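Local atomic coordinates of isoflavone reductase (Medicago sativa, PDB entry 2GAS), a protein that reduces achiral isoflavones to chiral isoflavanones with NADPH, giving the penultimate intermediate on the way to the alfalfa phytoalexin (-)-medicarpin. Residues I18-I23 and I49-S54. Residues are numbered along the deposited sequence; the frame is centred on the assembly and turned at random.
Sequences IVWASI and IDNYQS
Asn-51 reaches across to the indole of Trp-20 and accepts a hydrogen bond from Trp-20 NE1 to Asn-51 OD1, 2.8 Å long and fairly straight (159°). Its CG lies anti to the backbone N (chi1 176°), which carries the short amide out toward the neighbouring helix. OD1 meets the indole edge near the ring plane, whereas NE1 sits above the carbonyl plane of the amide, and the two flat groups stand almost perpendicular. An asparagine suits this partly exposed position, being short and polar enough to take the indole N-H. One residue on, Tyr-52 spans the space between the helices; the axes of segments 18-23 and 49-54 approach to 11.2 Å and run nearly parallel. Val-19 CG1 lies over the centre of the phenol ring, 3.9 Å from its centroid, a CH-pi contact for which a compact branched side chain is well shaped. The edge of Tyr-52 turns toward the five-membered ring of Trp-20 in an offset edge-to-face pair, planes at 79°; Tyr-52 CE2 comes within 3.6 Å of Trp-20 NE1. A leucine in place of Trp-20 would probably leave Asn-51 OD1 without its donor and the tyrosine edge without its aromatic partner. Tyr-52 OH hydrogen-bonds to Pro-10 O, linking helix 42-54 to the glycine-rich loop that probably binds NADP(+). Helices 15-25 and 42-54 thus pack side by side against the parallel Rossmann-type sheet, Val-19 touching strand 5-8 and Ile-49 strand 58-61.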
ATOM      1  N   ILE A  18      10.170  -1.155   0.912  1.00 15.27           N
ATOM      2  CA  ILE A  18      10.519  -0.608  -0.389  1.00 13.83           C
ATOM      3  C   ILE A  18      12.023  -0.338  -0.379  1.00 15.94           C
ATOM      4  O   ILE A  18      12.720  -0.620  -1.357  1.00 16.51           O
ATOM      5  CB  ILE A  18       9.743   0.700  -0.657  1.00 14.75           C
ATOM      6  CG1 ILE A  18       8.247   0.399  -0.675  1.00 17.70           C
ATOM      7  CG2 ILE A  18      10.173   1.304  -1.987  1.00 16.33           C
ATOM      8  CD1 ILE A  18       7.824  -0.504  -1.793  1.00 26.98           C
ATOM      9  N   VAL A  19      12.524   0.195   0.733  1.00 15.09           N
ATOM     10  CA  VAL A  19      13.955   0.460   0.854  1.00 14.42           C
ATOM     11  C   VAL A  19      14.711  -0.866   0.732  1.00 15.20           C
ATOM     12  O   VAL A  19      15.657  -0.978  -0.048  1.00 16.16           O
ATOM     13  CB  VAL A  19      14.312   1.106   2.215  1.00 15.16           C
ATOM     14  CG1 VAL A  19      15.825   1.160   2.382  1.00 15.95           C
ATOM     15  CG2 VAL A  19      13.722   2.512   2.298  1.00 16.00           C
ATOM     16  N   TRP A  20      14.286  -1.875   1.485  1.00 15.82           N
ATOM     17  CA  TRP A  20      14.966  -3.166   1.425  1.00 15.95           C
ATOM     18  C   TRP A  20      14.888  -3.825   0.044  1.00 16.53           C
ATOM     19  O   TRP A  20      15.853  -4.440  -0.410  1.00 15.93           O
ATOM     20  CB  TRP A  20      14.422  -4.117   2.497  1.00 14.13           C
ATOM     21  CG  TRP A  20      14.827  -3.716   3.897  1.00 16.08           C
ATOM     22  CD1 TRP A  20      16.037  -3.212   4.284  1.00 17.88           C
ATOM     23  CD2 TRP A  20      14.036  -3.812   5.085  1.00 16.00           C
ATOM     24  NE1 TRP A  20      16.048  -2.987   5.639  1.00 16.45           N
ATOM     25  CE2 TRP A  20      14.832  -3.349   6.157  1.00 17.15           C
ATOM     26  CE3 TRP A  20      12.727  -4.247   5.352  1.00 15.53           C
ATOM     27  CZ2 TRP A  20      14.366  -3.306   7.477  1.00 17.85           C
ATOM     28  CZ3 TRP A  20      12.263  -4.203   6.666  1.00 17.56           C
ATOM     29  CH2 TRP A  20      13.083  -3.736   7.712  1.00 16.74           C
ATOM     30  N   ALA A  21      13.751  -3.697  -0.633  1.00 16.75           N
ATOM     31  CA  ALA A  21      13.614  -4.300  -1.955  1.00 15.99           C
ATOM     32  C   ALA A  21      14.516  -3.584  -2.958  1.00 16.81           C
ATOM     33  O   ALA A  21      15.049  -4.198  -3.880  1.00 16.99           O
ATOM     34  CB  ALA A  21      12.152  -4.246  -2.420  1.00 15.87           C
ATOM     35  N   SER A  22      14.689  -2.279  -2.774  1.00 15.96           N
ATOM     36  CA  SER A  22      15.531  -1.507  -3.675  1.00 17.05           C
ATOM     37  C   SER A  22      16.973  -1.986  -3.518  1.00 17.10           C
ATOM     38  O   SER A  22      17.678  -2.190  -4.507  1.00 18.20           O
ATOM     39  CB  SER A  22      15.414  -0.015  -3.360  1.00 16.95           C
ATOM     40  OG  SER A  22      16.149   0.763  -4.293  1.00 16.08           O
ATOM     41  N   ILE A  23      17.398  -2.179  -2.273  1.00 17.13           N
ATOM     42  CA  ILE A  23      18.752  -2.661  -2.002  1.00 18.76           C
ATOM     43  C   ILE A  23      18.930  -4.065  -2.573  1.00 19.63           C
ATOM     44  O   ILE A  23      19.948  -4.365  -3.195  1.00 20.44           O
ATOM     45  CB  ILE A  23      19.044  -2.714  -0.481  1.00 20.32           C
ATOM     46  CG1 ILE A  23      19.233  -1.299   0.073  1.00 20.40           C
ATOM     47  CG2 ILE A  23      20.274  -3.577  -0.208  1.00 21.34           C
ATOM     48  CD1 ILE A  23      20.393  -0.532  -0.534  1.00 23.60           C
ATOM     49  N   ILE A  49      17.394   3.224  10.449  1.00 19.93           N
ATOM     50  CA  ILE A  49      18.425   4.040   9.819  1.00 22.13           C
ATOM     51  C   ILE A  49      19.800   3.371   9.875  1.00 21.90           C
ATOM     52  O   ILE A  49      20.551   3.402   8.896  1.00 21.97           O
ATOM     53  CB  ILE A  49      18.508   5.435  10.470  1.00 24.88           C
ATOM     54  CG1 ILE A  49      17.173   6.167  10.295  1.00 26.40           C
ATOM     55  CG2 ILE A  49      19.642   6.238   9.842  1.00 25.19           C
ATOM     56  CD1 ILE A  49      16.772   6.394   8.857  1.00 28.34           C
ATOM     57  N   ASP A  50      20.134   2.772  11.015  1.00 22.04           N
ATOM     58  CA  ASP A  50      21.418   2.092  11.154  1.00 22.14           C
ATOM     59  C   ASP A  50      21.485   0.941  10.159  1.00 21.09           C
ATOM     60  O   ASP A  50      22.508   0.730   9.503  1.00 20.54           O
ATOM     61  CB  ASP A  50      21.595   1.532  12.564  1.00 23.99           C
ATOM     62  CG  ASP A  50      21.967   2.596  13.580  1.00 28.51           C
ATOM     63  OD1 ASP A  50      22.291   3.735  13.175  1.00 30.26           O
ATOM     64  OD2 ASP A  50      21.948   2.276  14.788  1.00 29.94           O
ATOM     65  N   ASN A  51      20.390   0.193  10.060  1.00 19.01           N
ATOM     66  CA  ASN A  51      20.331  -0.931   9.142  1.00 18.15           C
ATOM     67  C   ASN A  51      20.508  -0.456   7.706  1.00 18.14           C
ATOM     68  O   ASN A  51      21.284  -1.033   6.943  1.00 18.85           O
ATOM     69  CB  ASN A  51      18.999  -1.677   9.294  1.00 17.81           C
ATOM     70  CG  ASN A  51      18.849  -2.800   8.288  1.00 21.07           C
ATOM     71  OD1 ASN A  51      18.380  -2.590   7.174  1.00 19.57           O
ATOM     72  ND2 ASN A  51      19.273  -4.000   8.672  1.00 27.40           N
ATOM     73  N   TYR A  52      19.793   0.603   7.341  1.00 18.44           N
ATOM     74  CA  TYR A  52      19.887   1.150   5.995  1.00 17.95           C
ATOM     75  C   TYR A  52      21.324   1.536   5.659  1.00 18.77           C
ATOM     76  O   TYR A  52      21.837   1.183   4.600  1.00 17.72           O
ATOM     77  CB  TYR A  52      18.989   2.385   5.859  1.00 19.25           C
ATOM     78  CG  TYR A  52      17.505   2.117   6.009  1.00 18.30           C
ATOM     79  CD1 TYR A  52      16.605   3.178   6.103  1.00 19.44           C
ATOM     80  CD2 TYR A  52      16.997   0.817   6.066  1.00 18.48           C
ATOM     81  CE1 TYR A  52      15.239   2.957   6.258  1.00 17.43           C
ATOM     82  CE2 TYR A  52      15.624   0.582   6.223  1.00 17.14           C
ATOM     83  CZ  TYR A  52      14.754   1.664   6.322  1.00 16.83           C
ATOM     84  OH  TYR A  52      13.403   1.452   6.526  1.00 16.63           O
ATOM     85  N   GLN A  53      21.976   2.258   6.563  1.00 19.09           N
ATOM     86  CA  GLN A  53      23.351   2.669   6.311  1.00 21.33           C
ATOM     87  C   GLN A  53      24.301   1.481   6.186  1.00 21.48           C
ATOM     88  O   GLN A  53      25.239   1.518   5.384  1.00 22.29           O
ATOM     89  CB  GLN A  53      23.827   3.626   7.408  1.00 23.28           C
ATOM     90  CG  GLN A  53      23.112   4.969   7.365  1.00 28.49           C
ATOM     91  CD  GLN A  53      23.792   6.031   8.206  1.00 28.97           C
ATOM     92  OE1 GLN A  53      23.919   5.893   9.418  1.00 33.28           O
ATOM     93  NE2 GLN A  53      24.236   7.100   7.557  1.00 33.50           N
ATOM     94  N   SER A  54      24.060   0.427   6.960  1.00 21.69           N
ATOM     95  CA  SER A  54      24.916  -0.755   6.894  1.00 21.98           C
ATOM     96  C   SER A  54      24.753  -1.467   5.552  1.00 23.34           C
ATOM     97  O   SER A  54      25.621  -2.242   5.146  1.00 23.73           O
ATOM     98  CB  SER A  54      24.594  -1.728   8.035  1.00 23.54           C
ATOM     99  OG  SER A  54      23.353  -2.384   7.834  1.00 23.16           O
TER